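Local coordinates for protein beta-porphyranase A (PDB 4AW7) that hydrolyses the sulfated red-seaweed polysaccharide porphyran, cutting (1->4) linkages between beta-D-galactose and alpha-L-galactose-6-sulfate as a family 86 glycoside hydrolase of a human gut bacterium, at residues Asp25-Arg30 and Asn410-Trp415; Thr240-Ser245 and Ser542-Phe547; Met509-Pro514 and Gly549-Pro554. All blocks are in the same frame, centred on the assembly; numbering follows the deposited sequence.

Contact 1: residues Asp25-Arg30 and Asn410-Trp415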
loop_
_atom_site.group_PDB
_atom_site.type_symbol
_atom_site.label_atom_id
_atom_site.label_comp_id
_atom_site.label_asym_id
_atom_site.label_seq_id
_atom_site.Cartn_x
_atom_site.Cartn_y
_atom_site.Cartn_z
ATOM N N ASP A 25 24.301 4.453 4.922
ATOM C CA ASP A 25 25.408 3.656 5.436
ATOM C C ASP A 25 25.320 2.277 4.816
ATOM O O ASP A 25 24.600 1.406 5.314
ATOM C CB ASP A 25 25.398 3.582 6.939
ATOM C CG ASP A 25 26.590 2.845 7.494
ATOM O OD1 ASP A 25 27.427 2.369 6.699
ATOM O OD2 ASP A 25 26.595 2.707 8.730
ATOM N N TYR A 26 26.040 2.080 3.712
ATOM C CA TYR A 26 26.004 0.815 3.030
ATOM C C TYR A 26 26.778 -0.291 3.743
ATOM O O TYR A 26 26.777 -1.430 3.274
ATOM C CB TYR A 26 26.409 0.945 1.534
ATOM C CG TYR A 26 27.788 1.560 1.343
ATOM C CD1 TYR A 26 28.957 0.801 1.510
ATOM C CD2 TYR A 26 27.937 2.904 1.002
ATOM C CE1 TYR A 26 30.219 1.364 1.347
ATOM C CE2 TYR A 26 29.184 3.475 0.850
ATOM C CZ TYR A 26 30.325 2.708 1.013
ATOM O OH TYR A 26 31.564 3.304 0.843
ATOM N N ASN A 27 27.434 0.042 4.853
ATOM C CA ASN A 27 28.054 -0.963 5.705
ATOM C C ASN A 27 27.170 -1.429 6.844
ATOM O O ASN A 27 27.569 -2.276 7.619
ATOM C CB ASN A 27 29.382 -0.419 6.274
ATOM C CG ASN A 27 30.382 -0.138 5.184
ATOM O OD1 ASN A 27 30.668 1.021 4.906
ATOM N ND2 ASN A 27 30.798 -1.174 4.469
ATOM N N THR A 28 25.941 -0.917 6.916
ATOM C CA THR A 28 24.973 -1.376 7.922
ATOM C C THR A 28 23.772 -1.945 7.199
ATOM O O THR A 28 23.099 -1.223 6.466
ATOM C CB THR A 28 24.576 -0.228 8.851
ATOM O OG1 THR A 28 25.743 0.209 9.560
ATOM C CG2 THR A 28 23.524 -0.660 9.869
ATOM N N ARG A 29 23.525 -3.231 7.395
ATOM C CA ARG A 29 22.359 -3.871 6.833
ATOM C C ARG A 29 21.123 -3.470 7.648
ATOM O O ARG A 29 21.191 -3.471 8.870
ATOM C CB ARG A 29 22.558 -5.382 6.831
ATOM C CG ARG A 29 21.381 -6.166 6.303
ATOM C CD ARG A 29 21.730 -7.565 5.946
ATOM N NE ARG A 29 22.409 -8.291 7.039
ATOM C CZ ARG A 29 22.486 -9.612 7.123
ATOM N NH1 ARG A 29 21.909 -10.394 6.205
ATOM N NH2 ARG A 29 23.072 -10.140 8.194
ATOM N N ARG A 30 20.004 -3.201 7.006
ATOM C CA ARG A 30 18.784 -2.803 7.694
ATOM C C ARG A 30 17.713 -3.865 7.504
ATOM O O ARG A 30 17.536 -4.418 6.404
ATOM C CB ARG A 30 18.323 -1.416 7.221
ATOM C CG ARG A 30 17.027 -0.919 7.869
ATOM C CD ARG A 30 16.920 0.596 7.788
ATOM N NE ARG A 30 15.653 1.078 8.327
ATOM C CZ ARG A 30 14.538 1.235 7.626
ATOM N NH1 ARG A 30 14.489 0.965 6.313
ATOM N NH2 ARG A 30 13.449 1.654 8.265
ATOM N N ASN A 410 24.964 12.238 2.484
ATOM C CA ASN A 410 26.075 12.027 3.389
ATOM C C ASN A 410 26.388 10.541 3.450
ATOM O O ASN A 410 25.490 9.700 3.447
ATOM C CB ASN A 410 25.736 12.575 4.789
ATOM C CG ASN A 410 25.598 14.112 4.817
ATOM O OD1 ASN A 410 26.231 14.840 4.034
ATOM N ND2 ASN A 410 24.739 14.597 5.712
ATOM N N ASN A 411 27.674 10.215 3.523
ATOM C CA ASN A 411 28.090 8.868 3.806
ATOM C C ASN A 411 29.363 8.963 4.657
ATOM O O ASN A 411 30.279 9.733 4.326
ATOM C CB ASN A 411 28.393 8.133 2.494
ATOM C CG ASN A 411 29.035 6.800 2.709
ATOM O OD1 ASN A 411 30.259 6.666 2.555
ATOM N ND2 ASN A 411 28.259 5.819 3.109
ATOM N N LYS A 412 29.437 8.147 5.708
ATOM C CA LYS A 412 30.537 8.206 6.688
ATOM C C LYS A 412 31.885 7.852 6.077
ATOM O O LYS A 412 32.918 8.256 6.632
ATOM C CB LYS A 412 30.267 7.299 7.902
ATOM C CG LYS A 412 30.239 5.813 7.575
ATOM C CD LYS A 412 29.756 4.916 8.720
ATOM C CE LYS A 412 30.093 3.439 8.393
ATOM N NZ LYS A 412 29.406 2.432 9.275
ATOM N N ASN A 413 31.890 7.081 4.987
ATOM C CA ASN A 413 33.125 6.683 4.288
ATOM C C ASN A 413 33.406 7.557 3.058
ATOM O O ASN A 413 34.250 7.200 2.209
ATOM C CB ASN A 413 33.052 5.230 3.832
ATOM C CG ASN A 413 32.870 4.273 4.959
ATOM O OD1 ASN A 413 31.968 3.424 4.918
ATOM N ND2 ASN A 413 33.673 4.411 5.990
ATOM N N SER A 414 32.696 8.676 2.931
ATOM C CA SER A 414 32.842 9.560 1.779
ATOM C C SER A 414 32.727 8.821 0.460
ATOM O O SER A 414 33.415 9.128 -0.514
ATOM C CB SER A 414 34.190 10.292 1.861
ATOM O OG SER A 414 34.254 11.020 3.074
ATOM N N TRP A 415 31.846 7.822 0.426
ATOM C CA TRP A 415 31.607 7.011 -0.765
ATOM C C TRP A 415 32.862 6.364 -1.360
ATOM O O TRP A 415 32.907 6.085 -2.555
ATOM C CB TRP A 415 30.929 7.853 -1.858
ATOM C CG TRP A 415 29.735 8.629 -1.393
ATOM C CD1 TRP A 415 29.659 9.965 -1.205
ATOM C CD2 TRP A 415 28.437 8.104 -1.067
ATOM N NE1 TRP A 415 28.405 10.320 -0.795
ATOM C CE2 TRP A 415 27.632 9.193 -0.683
ATOM C CE3 TRP A 415 27.882 6.825 -1.084
ATOM C CZ2 TRP A 415 26.296 9.050 -0.334
ATOM C CZ3 TRP A 415 26.539 6.681 -0.703
ATOM C CH2 TRP A 415 25.774 7.795 -0.348
HETATM O O HOH W 1 28.871 3.279 4.516
#
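Two type I beta turns, Asp25 to Thr28 and Asn411 to Ser414, face each other where the N-terminal chain turns from strand 21-25 of one sheet to strand 29-32 of the next. Each turn is also opened by an Asx turn: Asp25 OD1 accepts from Asn27 N, and Asn411 OD1 from Asn413 N. Asn411 OD1 is gripped a second time, by Trp415 N at 2.9 Å, and its two donors come from opposite faces of the amide plane. A salt bridge links the turns directly. Lys412, extended beyond CG, brings NZ to 2.9 Å from Asp25 OD2, on the syn side but tilted 29° out of the carboxylate plane, while Thr28 OG1 donates to the same oxygen from above the opposite face. With CG anti to its backbone N (chi1 -176°), the carboxylate can serve both its own turn and the lysine. The Tyr26 ring lies almost parallel to the Asn411 amide, their planes 8° apart, with Tyr26 CE2 3.4 Å from Asn411 ND2; that nitrogen also donates to Val24 O and to a water. Sitting over the centre of the Tyr26 ring, the water is a second, indirect bridge, donating to Asp25 OD1 at 2.8 Å and to Asn27 OD1. Tyr26 OH is hydrogen-bonded to Asp417 OD2. So many donors, one of them cationic, would be expected to keep the Asp25 carboxylate ionised and its rotation fixed.

Contact 2: residues Thr240-Ser245 and Ser542-Phe547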
loop_
_atom_site.group_PDB
_atom_site.type_symbol
_atom_site.label_atom_id
_atom_site.label_comp_id
_atom_site.label_asym_id
_atom_site.label_seq_id
_atom_site.Cartn_x
_atom_site.Cartn_y
_atom_site.Cartn_z
ATOM N N THR A 240 -6.672 16.487 -3.663
ATOM C CA THR A 240 -6.794 15.713 -2.429
ATOM C C THR A 240 -5.921 14.473 -2.443
ATOM O O THR A 240 -6.124 13.541 -3.202
ATOM C CB THR A 240 -8.261 15.353 -2.149
ATOM O OG1 THR A 240 -9.069 16.476 -2.489
ATOM C CG2 THR A 240 -8.460 15.137 -0.718
ATOM N N LYS A 241 -4.895 14.521 -1.622
ATOM C CA LYS A 241 -3.808 13.550 -1.692
ATOM C C LYS A 241 -3.811 12.653 -0.459
ATOM O O LYS A 241 -3.754 13.118 0.710
ATOM C CB LYS A 241 -2.433 14.192 -1.767
ATOM N N ARG A 242 -3.856 11.346 -0.686
ATOM C CA ARG A 242 -3.553 10.375 0.345
ATOM C C ARG A 242 -2.086 10.063 0.459
ATOM O O ARG A 242 -1.628 9.642 1.543
ATOM C CB ARG A 242 -4.381 9.124 0.196
ATOM C CG ARG A 242 -5.868 9.439 0.218
ATOM C CD ARG A 242 -6.685 8.168 0.457
ATOM N NE ARG A 242 -8.131 8.372 0.489
ATOM C CZ ARG A 242 -8.814 8.855 1.513
ATOM N NH1 ARG A 242 -8.188 9.151 2.618
ATOM N NH2 ARG A 242 -10.126 8.970 1.449
ATOM N N SER A 243 -1.321 10.243 -0.605
ATOM C CA SER A 243 0.096 9.955 -0.445
ATOM C C SER A 243 0.690 10.853 0.639
ATOM O O SER A 243 0.249 11.991 0.868
ATOM C CB SER A 243 0.846 9.970 -1.695
ATOM O OG SER A 243 0.726 11.168 -2.307
ATOM N N GLY A 244 1.645 10.291 1.359
ATOM C CA GLY A 244 2.154 10.949 2.548
ATOM C C GLY A 244 1.293 10.618 3.747
ATOM O O GLY A 244 0.833 9.502 3.933
ATOM N N SER A 245 1.101 11.627 4.610
ATOM C CA SER A 245 0.660 11.367 5.983
ATOM C C SER A 245 -0.718 10.747 6.084
ATOM O O SER A 245 -0.981 10.000 7.015
ATOM C CB SER A 245 0.734 12.628 6.840
ATOM O OG SER A 245 -0.382 13.479 6.659
ATOM N N SER A 542 -4.888 21.296 3.612
ATOM C CA SER A 542 -5.639 22.538 3.834
ATOM C C SER A 542 -6.968 22.550 3.098
ATOM O O SER A 542 -7.843 23.325 3.479
ATOM C CB SER A 542 -4.818 23.764 3.429
ATOM O OG SER A 542 -3.617 23.827 4.152
ATOM N N ASN A 543 -7.104 21.738 2.059
ATOM C CA ASN A 543 -8.334 21.639 1.257
ATOM C C ASN A 543 -9.257 20.525 1.740
ATOM O O ASN A 543 -10.198 20.103 1.024
ATOM C CB ASN A 543 -8.000 21.459 -0.223
ATOM C CG ASN A 543 -7.401 20.076 -0.544
ATOM O OD1 ASN A 543 -6.837 19.385 0.311
ATOM N ND2 ASN A 543 -7.570 19.660 -1.792
ATOM N N ARG A 544 -8.943 19.994 2.921
ATOM C CA ARG A 544 -9.797 19.010 3.556
ATOM C C ARG A 544 -10.422 19.738 4.754
ATOM O O ARG A 544 -9.825 20.615 5.350
ATOM C CB ARG A 544 -8.958 17.751 3.936
ATOM C CG ARG A 544 -8.565 16.843 2.721
ATOM C CD ARG A 544 -7.509 15.748 3.016
ATOM N NE ARG A 544 -7.861 15.072 4.250
ATOM C CZ ARG A 544 -8.584 13.958 4.372
ATOM N NH1 ARG A 544 -9.027 13.288 3.325
ATOM N NH2 ARG A 544 -8.877 13.539 5.572
ATOM N N ASN A 545 -11.594 19.362 5.131
ATOM C CA ASN A 545 -12.202 19.849 6.328
ATOM C C ASN A 545 -11.641 19.162 7.574
ATOM O O ASN A 545 -11.505 19.790 8.652
ATOM C CB ASN A 545 -13.714 19.576 6.192
ATOM C CG ASN A 545 -14.497 19.892 7.452
ATOM O OD1 ASN A 545 -14.450 21.002 7.950
ATOM N ND2 ASN A 545 -15.243 18.906 7.953
ATOM N N ILE A 546 -11.281 17.870 7.441
ATOM C CA ILE A 546 -10.696 17.110 8.532
ATOM C C ILE A 546 -9.299 16.731 8.135
ATOM O O ILE A 546 -9.088 16.116 7.085
ATOM C CB ILE A 546 -11.494 15.823 8.873
ATOM C CG1 ILE A 546 -12.992 16.134 9.064
ATOM C CG2 ILE A 546 -10.842 15.132 10.071
ATOM C CD1 ILE A 546 -13.893 14.906 8.889
ATOM N N PHE A 547 -8.342 17.075 8.983
ATOM C CA PHE A 547 -6.990 16.560 8.849
ATOM C C PHE A 547 -6.977 15.156 9.407
ATOM O O PHE A 547 -7.382 14.920 10.527
ATOM C CB PHE A 547 -5.987 17.375 9.654
ATOM C CG PHE A 547 -4.563 16.837 9.603
ATOM C CD1 PHE A 547 -3.754 17.156 8.566
ATOM C CD2 PHE A 547 -4.104 15.953 10.566
ATOM C CE1 PHE A 547 -2.455 16.653 8.489
ATOM C CE2 PHE A 547 -2.787 15.456 10.502
ATOM C CZ PHE A 547 -1.998 15.814 9.466
HETATM O O HOH W 2 -7.008 12.861 1.165
HETATM O O HOH W 3 -10.788 10.967 3.588
#
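Arg544 NH1 donates to two waters, one at 2.9 Å and a second more weakly. The first also accepts from Arg242 NH2 at 3.0 Å and lies in the plane of the Arg544 guanidinium at its edge; the second makes a weak bond to Lys241 O. This water-bridged contact joins the catalytic (beta/alpha) barrel, through the loop that leads into helix 245-262 with Gly244 at its N-cap, to the turn that leads into edge strand 546-555 in the C-terminal beta domain. The two like charges, with Arg242 NH1 and Arg544 NH1 4.3 Å apart, are probably eased by the shared water and by Glu201, which forms a salt bridge with Arg544 NH2. Arg242 NH1 bonds Asn246 OD1. A bend at chi3 (46°) folds the Arg544 chain back on its own segment, where NH2 donates to Ile546 O at 3.0 Å, with the carbonyl oxygen lying 32° out of the guanidinium plane. The methyl of Thr240 crosses this arm at about a right angle, with CG2 3.8 Å from Arg544 CG and close to the guanidinium plane at its edge. With an alanine here, Glu201 would probably lose its cationic mate, the bridging water would keep only Arg242 of its two donors, and a gap would open beside the Thr240 methyl. Deeper in, the Phe547 ring meets Trp536 edge-to-face, and its tip, Phe547 CZ, stops 4.0 Å from Ser245 OG.

Contact 3: residues Met509-Pro514 and Gly549-Pro554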
loop_
_atom_site.group_PDB
_atom_site.type_symbol
_atom_site.label_atom_id
_atom_site.label_comp_id
_atom_site.label_asym_id
_atom_site.label_seq_id
_atom_site.Cartn_x
_atom_site.Cartn_y
_atom_site.Cartn_z
ATOM N N MET A 509 2.381 9.373 15.371
ATOM C CA MET A 509 1.197 9.906 16.033
ATOM C C MET A 509 0.153 10.224 14.974
ATOM O O MET A 509 0.362 11.165 14.195
ATOM C CB MET A 509 1.596 11.179 16.785
ATOM C CG MET A 509 0.456 11.940 17.382
ATOM S SD MET A 509 0.869 13.465 18.223
ATOM C CE MET A 509 1.402 14.458 16.838
ATOM N N SER A 510 -0.933 9.462 14.955
ATOM C CA SER A 510 -2.001 9.700 13.985
ATOM C C SER A 510 -3.170 10.385 14.660
ATOM O O SER A 510 -3.633 9.914 15.715
ATOM C CB SER A 510 -2.421 8.415 13.271
ATOM O OG SER A 510 -1.377 7.848 12.470
ATOM N N ILE A 511 -3.625 11.452 13.991
ATOM C CA ILE A 511 -4.724 12.268 14.512
ATOM C C ILE A 511 -5.710 12.557 13.397
ATOM O O ILE A 511 -5.350 12.724 12.235
ATOM C CB ILE A 511 -4.237 13.578 15.176
ATOM C CG1 ILE A 511 -3.473 14.443 14.194
ATOM C CG2 ILE A 511 -3.392 13.260 16.421
ATOM C CD1 ILE A 511 -3.071 15.852 14.754
ATOM N N GLY A 512 -6.988 12.621 13.784
ATOM C CA GLY A 512 -8.071 13.133 12.936
ATOM C C GLY A 512 -8.690 14.292 13.700
ATOM O O GLY A 512 -9.270 14.095 14.767
ATOM N N ARG A 513 -8.556 15.494 13.147
ATOM C CA ARG A 513 -9.079 16.693 13.825
ATOM C C ARG A 513 -9.511 17.683 12.754
ATOM O O ARG A 513 -9.006 17.682 11.640
ATOM C CB ARG A 513 -7.997 17.377 14.692
ATOM C CG ARG A 513 -7.199 16.477 15.632
ATOM C CD ARG A 513 -6.435 17.268 16.618
ATOM N NE ARG A 513 -7.338 17.755 17.676
ATOM C CZ ARG A 513 -7.054 18.716 18.564
ATOM N NH1 ARG A 513 -5.949 19.413 18.467
ATOM N NH2 ARG A 513 -7.955 19.028 19.488
ATOM N N PRO A 514 -10.434 18.601 13.107
ATOM C CA PRO A 514 -10.664 19.736 12.216
ATOM C C PRO A 514 -9.355 20.367 11.754
ATOM O O PRO A 514 -8.425 20.449 12.575
ATOM C CB PRO A 514 -11.465 20.709 13.091
ATOM C CG PRO A 514 -12.216 19.801 14.014
ATOM C CD PRO A 514 -11.162 18.725 14.379
ATOM N N GLY A 549 -3.982 12.322 9.512
ATOM C CA GLY A 549 -2.608 12.089 9.106
ATOM C C GLY A 549 -1.758 11.611 10.263
ATOM O O GLY A 549 -2.053 11.906 11.423
ATOM N N MET A 550 -0.680 10.908 9.911
ATOM C CA MET A 550 0.334 10.467 10.815
ATOM C C MET A 550 1.496 11.456 10.772
ATOM O O MET A 550 2.030 11.750 9.699
ATOM C CB MET A 550 0.788 9.070 10.379
ATOM C CG MET A 550 1.791 8.378 11.337
ATOM S SD MET A 550 3.502 9.008 11.330
ATOM C CE MET A 550 4.004 8.609 9.643
ATOM N N ILE A 551 1.827 12.012 11.935
ATOM C CA ILE A 551 2.936 12.939 12.111
ATOM C C ILE A 551 4.008 12.200 12.885
ATOM O O ILE A 551 3.758 11.734 14.003
ATOM C CB ILE A 551 2.479 14.226 12.837
ATOM C CG1 ILE A 551 1.382 14.941 12.048
ATOM C CG2 ILE A 551 3.675 15.170 13.065
ATOM C CD1 ILE A 551 0.674 16.063 12.799
ATOM N N GLU A 552 5.199 12.090 12.305
ATOM C CA GLU A 552 6.303 11.455 13.019
ATOM C C GLU A 552 6.946 12.402 13.995
ATOM O O GLU A 552 7.157 13.582 13.693
ATOM C CB GLU A 552 7.405 11.058 12.060
ATOM C CG GLU A 552 7.021 10.029 11.069
ATOM C CD GLU A 552 8.110 9.848 10.007
ATOM O OE1 GLU A 552 8.357 10.763 9.131
ATOM O OE2 GLU A 552 8.725 8.761 10.086
ATOM N N VAL A 553 7.275 11.875 15.158
ATOM C CA VAL A 553 7.976 12.662 16.184
ATOM C C VAL A 553 9.259 11.886 16.533
ATOM O O VAL A 553 9.217 10.997 17.380
ATOM C CB VAL A 553 7.091 12.858 17.406
ATOM C CG1 VAL A 553 7.827 13.675 18.472
ATOM C CG2 VAL A 553 5.759 13.484 17.012
ATOM N N PRO A 554 10.370 12.201 15.830
ATOM C CA PRO A 554 11.632 11.534 16.195
ATOM C C PRO A 554 12.121 11.950 17.551
ATOM O O PRO A 554 11.895 13.068 17.970
ATOM C CB PRO A 554 12.608 11.961 15.111
ATOM C CG PRO A 554 11.892 12.824 14.167
ATOM C CD PRO A 554 10.524 13.081 14.654
#
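Met509 and Ile551 form an antiparallel hydrogen-bonded pair and lie side by side on one face of the sheet, their side chains pointing the same way. The Met509 chain rises extended as far as SD, then bends at chi3 (68°), which turns its methyl toward the neighbouring strand. There Met509 CE fills the dip between two bumps, 4.1 Å from Ile551 CB and 4.5 Å from Val553 CG2. Further along the same face Ile511 leans in from its own strand, and the branch ends Ile511 CD1 and Ile551 CD1 meet at 4.2 Å. Opposite Ile511 in the register stands Gly549, so this pair puts a side chain up from one strand alone. The backbones draw close at Ser510 and Met550, a non-hydrogen-bonded pair with CA atoms 4.0 Å apart, whose side chains lie on the other face. The small Ser510 side chain nestles against the root of the methionine, with Ser510 OG 3.2 Å from Met550 CB, while the rest of Met550 bends away. Four backbone bonds hold the register; the straightest, Ile551 N to Met509 O, is 2.8 Å long with 174° at the hydrogen. Helix 245-262 packs over the Ser510 and Met550 face, and Met509 also touches Pro521 and Met581. A twisted antiparallel edge (145° between strand directions), apolar on one face and docked on a barrel helix by the other, is consistent with an outer pair of a beta-sandwich domain.

From the N terminus, the chain leaves the sheet that holds strands 21-25 and 405-410 at Asp25 and enters strand 29-32; contact 1 closes when the loop 410-415 returns to this corner. Before that, the barrel has supplied loop 240-245, whose partner 542-547 arrives only later, so contacts 1 and 2 cross. Contact 3 starts at 509-514, after contact 1 has closed, and also crosses contact 2, since 542-547 precedes 549-554. Contacts 2 and 3 share strand 546-555 and touch: Phe547 N probably bonds Arg513 O, and Met550 N probably bonds Ser245 O. Strands 29-32 and 546-555 are the outermost of one five-stranded sheet, joined at one border to the sheet of strand 21-25 and at the other to the barrel.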